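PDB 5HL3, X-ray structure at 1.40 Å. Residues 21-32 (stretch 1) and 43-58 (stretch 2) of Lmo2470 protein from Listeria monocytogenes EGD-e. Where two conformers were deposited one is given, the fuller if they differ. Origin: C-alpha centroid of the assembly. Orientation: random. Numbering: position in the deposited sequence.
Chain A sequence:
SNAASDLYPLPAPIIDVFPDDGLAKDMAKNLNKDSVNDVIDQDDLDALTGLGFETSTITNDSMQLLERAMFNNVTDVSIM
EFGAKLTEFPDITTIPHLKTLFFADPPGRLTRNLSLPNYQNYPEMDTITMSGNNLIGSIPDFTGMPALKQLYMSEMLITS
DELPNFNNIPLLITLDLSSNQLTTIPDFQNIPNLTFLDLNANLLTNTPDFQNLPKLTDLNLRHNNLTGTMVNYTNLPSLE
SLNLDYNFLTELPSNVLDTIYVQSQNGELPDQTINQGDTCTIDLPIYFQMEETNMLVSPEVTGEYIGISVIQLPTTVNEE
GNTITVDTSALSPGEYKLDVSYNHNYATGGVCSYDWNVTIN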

ATOM      1  N   ASP A  21      19.305  28.487 -12.869  1.00 14.72           N
ATOM      2  CA  ASP A  21      18.419  29.493 -12.272  1.00 15.23           C
ATOM      3  C   ASP A  21      17.547  28.923 -11.164  1.00 14.24           C
ATOM      4  O   ASP A  21      17.478  29.492 -10.072  1.00 14.03           O
ATOM      5  CB  ASP A  21      17.587  30.197 -13.343  1.00 16.96           C
ATOM      6  CG  ASP A  21      18.450  31.109 -14.264  1.00 18.79           C
ATOM      7  OD1 ASP A  21      19.600  31.468 -13.936  1.00 20.51           O
ATOM      8  OD2 ASP A  21      17.951  31.491 -15.329  1.00 22.97           O
ATOM      9  N   GLY A  22      16.887  27.786 -11.409  1.00 13.80           N
ATOM     10  CA  GLY A  22      16.015  27.209 -10.429  1.00 13.30           C
ATOM     11  C   GLY A  22      16.753  26.683  -9.229  1.00 12.80           C
ATOM     12  O   GLY A  22      16.304  26.855  -8.099  1.00 12.61           O
ATOM     13  N   LEU A  23      17.873  25.994  -9.450  1.00 12.68           N
ATOM     14  CA  LEU A  23      18.621  25.478  -8.327  1.00 12.29           C
ATOM     15  C   LEU A  23      19.158  26.612  -7.466  1.00 12.20           C
ATOM     16  O   LEU A  23      19.116  26.539  -6.240  1.00 11.96           O
ATOM     17  CB  LEU A  23      19.785  24.593  -8.791  1.00 12.29           C
ATOM     18  CG  LEU A  23      20.516  23.847  -7.674  1.00 11.99           C
ATOM     19  CD1 LEU A  23      19.579  22.826  -7.054  1.00 11.85           C
ATOM     20  CD2 LEU A  23      21.793  23.188  -8.174  1.00 12.12           C
ATOM     21  N   ALA A  24      19.673  27.654  -8.090  1.00 12.46           N
ATOM     22  CA  ALA A  24      20.212  28.780  -7.326  1.00 12.45           C
ATOM     23  C   ALA A  24      19.144  29.482  -6.512  1.00 12.51           C
ATOM     24  O   ALA A  24      19.374  29.864  -5.377  1.00 12.39           O
ATOM     25  CB  ALA A  24      20.932  29.751  -8.233  1.00 12.82           C
ATOM     26  N   LYS A  25      17.958  29.639  -7.093  0.60 12.78           N
ATOM     27  CA  LYS A  25      16.819  30.233  -6.381  0.60 12.95           C
ATOM     28  C   LYS A  25      16.493  29.409  -5.131  0.60 12.62           C
ATOM     29  O   LYS A  25      16.357  29.955  -4.031  0.60 12.68           O
ATOM     30  CB  LYS A  25      15.604  30.319  -7.317  0.60 13.33           C
ATOM     31  CG  LYS A  25      14.269  30.644  -6.663  0.60 13.57           C
ATOM     32  CD  LYS A  25      13.170  30.957  -7.675  0.60 14.07           C
ATOM     33  CE  LYS A  25      11.781  31.039  -7.020  0.60 14.32           C
ATOM     34  NZ  LYS A  25      11.246  29.702  -6.588  0.60 13.96           N
ATOM     35  N   ASP A  26      16.383  28.090  -5.301  1.00 12.37           N
ATOM     36  CA  ASP A  26      16.067  27.222  -4.167  1.00 12.14           C
ATOM     37  C   ASP A  26      17.205  27.205  -3.154  1.00 11.91           C
ATOM     38  O   ASP A  26      16.952  27.203  -1.954  1.00 11.92           O
ATOM     39  CB  ASP A  26      15.724  25.814  -4.635  1.00 12.01           C
ATOM     40  CG  ASP A  26      14.365  25.738  -5.321  1.00 12.27           C
ATOM     41  OD1 ASP A  26      13.681  26.792  -5.475  1.00 12.58           O
ATOM     42  OD2 ASP A  26      14.011  24.601  -5.732  1.00 12.23           O
HETATM   43  N   MSE A  27      18.442  27.264  -3.621  1.00 11.80           N
HETATM   44  CA  MSE A  27      19.571  27.306  -2.672  1.00 11.64           C
HETATM   45  C   MSE A  27      19.597  28.613  -1.899  1.00 11.82           C
HETATM   46  O   MSE A  27      19.899  28.601  -0.718  1.00 11.78           O
HETATM   47  CB  MSE A  27      20.891  27.026  -3.390  1.00 11.55           C
HETATM   48  CG  MSE A  27      21.050  25.556  -3.775  1.00 11.44           C
HETATM   49 SE   MSE A  27      20.879  24.296  -2.244  1.00 11.77          SE
HETATM   50  CE  MSE A  27      21.998  25.240  -0.950  1.00 11.51           C
ATOM     51  N   ALA A  28      19.292  29.739  -2.534  1.00 12.10           N
ATOM     52  CA  ALA A  28      19.225  31.004  -1.808  1.00 12.39           C
ATOM     53  C   ALA A  28      18.172  30.939  -0.709  1.00 12.54           C
ATOM     54  O   ALA A  28      18.374  31.437   0.398  1.00 12.69           O
ATOM     55  CB  ALA A  28      18.953  32.171  -2.768  1.00 12.80           C
ATOM     56  N   LYS A  29      17.034  30.310  -1.006  1.00 12.57           N
ATOM     57  CA  LYS A  29      15.992  30.157   0.008  1.00 12.96           C
ATOM     58  C   LYS A  29      16.493  29.254   1.151  1.00 12.59           C
ATOM     59  O   LYS A  29      16.307  29.562   2.327  1.00 12.83           O
ATOM     60  CB  LYS A  29      14.724  29.591  -0.623  1.00 13.63           C
ATOM     61  CG  LYS A  29      13.566  29.529   0.355  1.00 14.84           C
ATOM     62  CD  LYS A  29      12.315  28.998  -0.298  1.00 16.15           C
ATOM     63  CE  LYS A  29      11.311  28.607   0.775  1.00 17.67           C
ATOM     64  NZ  LYS A  29      10.248  27.701   0.299  1.00 18.93           N
ATOM     65  N   ASN A  30      17.128  28.126   0.815  1.00 12.16           N
ATOM     66  CA  ASN A  30      17.688  27.239   1.841  1.00 12.03           C
ATOM     67  C   ASN A  30      18.706  27.958   2.737  1.00 12.15           C
ATOM     68  O   ASN A  30      18.745  27.740   3.948  1.00 12.71           O
ATOM     69  CB  ASN A  30      18.359  26.026   1.189  1.00 11.70           C
ATOM     70  CG  ASN A  30      17.365  24.967   0.728  1.00 11.69           C
ATOM     71  OD1 ASN A  30      16.433  24.634   1.445  1.00 11.99           O
ATOM     72  ND2 ASN A  30      17.590  24.416  -0.443  1.00 11.54           N
ATOM     73  N   LEU A  31      19.483  28.861   2.137  1.00 12.18           N
ATOM     74  CA  LEU A  31      20.542  29.613   2.839  1.00 12.43           C
ATOM     75  C   LEU A  31      20.027  30.908   3.472  1.00 13.36           C
ATOM     76  O   LEU A  31      20.799  31.667   4.066  1.00 13.59           O
ATOM     77  CB  LEU A  31      21.649  29.924   1.809  1.00 12.09           C
ATOM     78  CG  LEU A  31      22.496  28.717   1.377  1.00 11.69           C
ATOM     79  CD1 LEU A  31      23.123  28.926   0.023  1.00 11.60           C
ATOM     80  CD2 LEU A  31      23.563  28.436   2.432  1.00 11.69           C
ATOM     81  N   ASN A  32      18.743  31.192   3.324  1.00 14.19           N
ATOM     82  CA  ASN A  32      18.152  32.447   3.780  1.00 15.53           C
ATOM     83  C   ASN A  32      18.901  33.681   3.275  1.00 15.61           C
ATOM     84  O   ASN A  32      19.168  34.621   4.027  1.00 16.30           O
ATOM     85  CB  ASN A  32      17.968  32.502   5.295  1.00 16.90           C
ATOM     86  CG  ASN A  32      17.018  33.630   5.712  1.00 19.04           C
ATOM     87  OD1 ASN A  32      16.134  34.031   4.947  1.00 20.84           O
ATOM     88  ND2 ASN A  32      17.188  34.136   6.912  1.00 21.46           N
ATOM     89  N   ASP A  43      31.016  28.239   5.946  1.00 12.14           N
ATOM     90  CA  ASP A  43      30.202  28.360   7.170  1.00 12.33           C
ATOM     91  C   ASP A  43      28.718  28.459   6.832  1.00 12.22           C
ATOM     92  O   ASP A  43      27.877  27.907   7.550  1.00 12.34           O
ATOM     93  CB  ASP A  43      30.602  29.587   7.994  1.00 12.63           C
ATOM     94  CG  ASP A  43      31.745  29.330   8.982  1.00 12.91           C
ATOM     95  OD1 ASP A  43      32.411  28.271   8.946  1.00 13.48           O
ATOM     96  OD2 ASP A  43      31.971  30.216   9.853  1.00 13.31           O
ATOM     97  N   ASP A  44      28.358  29.140   5.742  1.00 12.06           N
ATOM     98  CA  ASP A  44      26.950  29.251   5.367  1.00 12.01           C
ATOM     99  C   ASP A  44      26.376  27.874   5.003  1.00 11.81           C
ATOM    100  O   ASP A  44      25.247  27.546   5.354  1.00 11.88           O
ATOM    101  CB  ASP A  44      26.784  30.211   4.196  1.00 11.96           C
ATOM    102  CG  ASP A  44      27.099  31.648   4.531  1.00 12.25           C
ATOM    103  OD1 ASP A  44      26.719  32.137   5.611  1.00 12.80           O
ATOM    104  OD2 ASP A  44      27.739  32.302   3.712  1.00 12.27           O
ATOM    105  N   LEU A  45      27.156  27.082   4.290  1.00 11.65           N
ATOM    106  CA  LEU A  45      26.755  25.709   3.934  1.00 11.55           C
ATOM    107  C   LEU A  45      26.653  24.833   5.189  1.00 11.75           C
ATOM    108  O   LEU A  45      25.698  24.032   5.348  1.00 11.78           O
ATOM    109  CB  LEU A  45      27.698  25.101   2.902  1.00 11.48           C
ATOM    110  CG  LEU A  45      27.715  25.753   1.531  1.00 11.39           C
ATOM    111  CD1 LEU A  45      28.883  25.201   0.740  1.00 11.46           C
ATOM    112  CD2 LEU A  45      26.389  25.597   0.755  1.00 11.29           C
ATOM    113  N   ASP A  46      27.623  24.970   6.092  1.00 11.94           N
ATOM    114  CA  ASP A  46      27.630  24.156   7.312  1.00 12.25           C
ATOM    115  C   ASP A  46      26.429  24.419   8.210  1.00 12.45           C
ATOM    116  O   ASP A  46      26.007  23.521   8.952  1.00 12.71           O
ATOM    117  CB  ASP A  46      28.919  24.393   8.108  1.00 12.49           C
ATOM    118  CG  ASP A  46      30.161  23.846   7.442  1.00 12.45           C
ATOM    119  OD1 ASP A  46      30.097  23.092   6.453  1.00 12.31           O
ATOM    120  OD2 ASP A  46      31.257  24.197   7.902  1.00 12.63           O
ATOM    121  N   ALA A  47      25.849  25.619   8.118  1.00 12.42           N
ATOM    122  CA  ALA A  47      24.642  25.918   8.895  1.00 12.70           C
ATOM    123  C   ALA A  47      23.387  25.162   8.415  1.00 12.61           C
ATOM    124  O   ALA A  47      22.382  25.157   9.118  1.00 12.92           O
ATOM    125  CB  ALA A  47      24.400  27.414   8.874  1.00 12.80           C
ATOM    126  N   LEU A  48      23.429  24.572   7.218  1.00 12.25           N
ATOM    127  CA  LEU A  48      22.275  23.832   6.692  1.00 12.19           C
ATOM    128  C   LEU A  48      22.172  22.431   7.265  1.00 12.39           C
ATOM    129  O   LEU A  48      23.154  21.662   7.284  1.00 12.41           O
ATOM    130  CB  LEU A  48      22.413  23.723   5.186  1.00 11.83           C
ATOM    131  CG  LEU A  48      22.466  25.043   4.422  1.00 11.69           C
ATOM    132  CD1 LEU A  48      22.780  24.747   2.981  1.00 11.45           C
ATOM    133  CD2 LEU A  48      21.130  25.798   4.577  1.00 11.86           C
ATOM    134  N   THR A  49      20.988  22.096   7.755  1.00 12.64           N
ATOM    135  CA  THR A  49      20.700  20.730   8.184  1.00 12.90           C
ATOM    136  C   THR A  49      19.644  20.058   7.308  1.00 12.77           C
ATOM    137  O   THR A  49      19.390  18.863   7.454  1.00 12.99           O
ATOM    138  CB  THR A  49      20.278  20.668   9.654  1.00 13.46           C
ATOM    139  OG1 THR A  49      19.118  21.513   9.859  1.00 13.82           O
ATOM    140  CG2 THR A  49      21.397  21.067  10.555  1.00 13.67           C
ATOM    141  N   GLY A  50      19.054  20.818   6.400  1.00 12.50           N
ATOM    142  CA  GLY A  50      18.067  20.294   5.445  1.00 12.39           C
ATOM    143  C   GLY A  50      18.082  21.102   4.186  1.00 12.05           C
ATOM    144  O   GLY A  50      18.517  22.268   4.202  1.00 11.96           O
ATOM    145  N   LEU A  51      17.702  20.464   3.080  1.00 11.92           N
ATOM    146  CA  LEU A  51      17.576  21.122   1.804  1.00 11.70           C
ATOM    147  C   LEU A  51      16.175  20.878   1.269  1.00 11.80           C
ATOM    148  O   LEU A  51      15.724  19.721   1.175  1.00 11.91           O
ATOM    149  CB  LEU A  51      18.570  20.582   0.785  1.00 11.54           C
ATOM    150  CG  LEU A  51      20.046  20.753   1.131  1.00 11.48           C
ATOM    151  CD1 LEU A  51      20.885  19.983   0.156  1.00 11.46           C
ATOM    152  CD2 LEU A  51      20.429  22.216   1.184  1.00 11.38           C
ATOM    153  N   GLY A  52      15.498  21.957   0.905  1.00 11.84           N
ATOM    154  CA  GLY A  52      14.192  21.883   0.245  1.00 11.97           C
ATOM    155  C   GLY A  52      14.299  22.347  -1.194  1.00 11.86           C
ATOM    156  O   GLY A  52      15.052  23.273  -1.499  1.00 11.78           O
ATOM    157  N   PHE A  53      13.519  21.725  -2.080  1.00 11.94           N
ATOM    158  CA  PHE A  53      13.471  22.098  -3.490  1.00 11.97           C
ATOM    159  C   PHE A  53      12.037  22.261  -3.931  1.00 12.23           C
ATOM    160  O   PHE A  53      11.167  21.481  -3.545  1.00 12.35           O
ATOM    161  CB  PHE A  53      14.235  21.083  -4.356  1.00 11.88           C
ATOM    162  CG  PHE A  53      15.688  21.026  -4.001  1.00 11.70           C
ATOM    163  CD1 PHE A  53      16.536  22.042  -4.379  1.00 11.64           C
ATOM    164  CD2 PHE A  53      16.192  20.037  -3.167  1.00 11.65           C
ATOM    165  CE1 PHE A  53      17.873  22.069  -3.969  1.00 11.50           C
ATOM    166  CE2 PHE A  53      17.526  20.068  -2.752  1.00 11.54           C
ATOM    167  CZ  PHE A  53      18.355  21.089  -3.154  1.00 11.45           C
ATOM    168  N   GLU A  54      11.780  23.298  -4.703  1.00 12.39           N
ATOM    169  CA  GLU A  54      10.399  23.600  -5.123  1.00 12.74           C
ATOM    170  C   GLU A  54      10.275  24.237  -6.489  1.00 12.97           C
ATOM    171  O   GLU A  54       9.163  24.433  -6.959  1.00 13.31           O
ATOM    172  CB  GLU A  54       9.739  24.494  -4.082  1.00 12.97           C
ATOM    173  CG  GLU A  54      10.405  25.860  -3.995  1.00 13.29           C
ATOM    174  CD  GLU A  54       9.710  26.872  -3.091  1.00 14.06           C
ATOM    175  OE1 GLU A  54       8.798  26.469  -2.336  1.00 14.68           O
ATOM    176  OE2 GLU A  54      10.132  28.054  -3.167  1.00 15.22           O
ATOM    177  N   THR A  55      11.380  24.525  -7.162  1.00 12.86           N
ATOM    178  CA  THR A  55      11.324  25.182  -8.490  1.00 13.19           C
ATOM    179  C   THR A  55      11.338  24.081  -9.545  1.00 13.25           C
ATOM    180  O   THR A  55      12.300  23.300  -9.659  1.00 13.03           O
ATOM    181  CB  THR A  55      12.450  26.210  -8.659  1.00 13.19           C
ATOM    182  OG1 THR A  55      12.274  27.222  -7.651  1.00 13.24           O
ATOM    183  CG2 THR A  55      12.374  26.903 -10.005  1.00 13.65           C
ATOM    184  N   SER A  56      10.274  24.060 -10.345  1.00 13.63           N
ATOM    185  CA  SER A  56      10.033  22.930 -11.266  1.00 13.78           C
ATOM    186  C   SER A  56      10.846  22.923 -12.553  1.00 14.03           C
ATOM    187  O   SER A  56      10.710  21.988 -13.344  1.00 14.24           O
ATOM    188  CB  SER A  56       8.540  22.794 -11.544  1.00 14.13           C
ATOM    189  OG  SER A  56       7.874  22.313 -10.382  1.00 13.93           O
ATOM    190  N   THR A  57      11.704  23.918 -12.754  1.00 14.08           N
ATOM    191  CA  THR A  57      12.626  23.912 -13.880  1.00 14.36           C
ATOM    192  C   THR A  57      13.905  23.139 -13.580  1.00 14.04           C
ATOM    193  O   THR A  57      14.712  22.953 -14.469  1.00 14.32           O
ATOM    194  CB  THR A  57      13.024  25.346 -14.280  1.00 14.66           C
ATOM    195  OG1 THR A  57      13.603  25.999 -13.147  1.00 14.26           O
ATOM    196  CG2 THR A  57      11.821  26.128 -14.802  1.00 15.18           C
ATOM    197  N   ILE A  58      14.103  22.707 -12.334  1.00 13.54           N
ATOM    198  CA  ILE A  58      15.276  21.892 -12.012  1.00 13.31           C
ATOM    199  C   ILE A  58      15.142  20.543 -12.731  1.00 13.57           C
ATOM    200  O   ILE A  58      14.066  19.959 -12.737  1.00 13.64           O
ATOM    201  CB  ILE A  58      15.410  21.708 -10.476  1.00 12.83           C
ATOM    202  CG1 ILE A  58      15.696  23.079  -9.819  1.00 12.67           C
ATOM    203  CG2 ILE A  58      16.525  20.713 -10.158  1.00 12.69           C
ATOM    204  CD1 ILE A  58      15.621  23.063  -8.321  1.00 12.32           C
TER
HETATM  205  O   HOH W   1      16.302  25.931 -13.513  1.00 17.59           O
HETATM  206  O   HOH W   2      12.512  28.878  -4.066  1.00 17.58           O
HETATM  207  O   HOH W   3      14.487  25.948  -1.218  1.00 17.86           O
HETATM  208  O   HOH W   4       9.312  29.901  -1.392  1.00 27.79           O
HETATM  209  O   HOH W   5      17.786  25.014   4.864  1.00 24.73           O

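Residues 21-30 form a helix that packs across the strand that ends at Phe53; their axes approach to 8.0 Å, with N-to-C directions 137° apart. CA spacing places Gly22 beside Thr55 (5.5 Å between CA atoms) and Asp26 beside Phe53 (5.8 Å, CA to CA). At Gly22 an ideal CB would lie 2.6 Å from Thr57 OG1, a clash.

Two helix side chains in the m rotamer, Asp26 and Asn30, point toward the second stretch; Asp26 binds backbone just past the strand, Asn30 within it. A carboxylate has two acceptor oxygens for three donors: Asp26 OD2 accepts from Glu54 N (2.8 Å, 167°) and Thr55 N (3.0 Å, 157°), Asp26 OD1 from Thr55 OG1 (2.6 Å). The Asn30 amide suits Gly52, donor and acceptor alike: Gly52 N donates to Asn30 OD1 (2.9 Å, 173°) and Asn30 ND2 to Gly52 O (3.0 Å).

Long lysine chains keep their charge exposed: Lys25 NZ donates to Thr55 OG1 (2.9 Å), and Lys29 NZ forms a salt bridge with Glu54 OE1 whose hydrogen bond is weak (3.3 Å). Water 2 links Lys25 NZ, Asp26 OD1 and Glu54 OE2.

Apolar ends, needing no hydrogen bonds, pack the buried side: Leu23 CD1 meets Phe53 CE1 (3.6 Å), selenomethionine Met27 CE reaches Leu51 CD2 (4.0 Å), and partly exposed Leu31 CD2 approaches Leu48 CD1 (3.8 Å). The contact buries 778 Å², both sides summed.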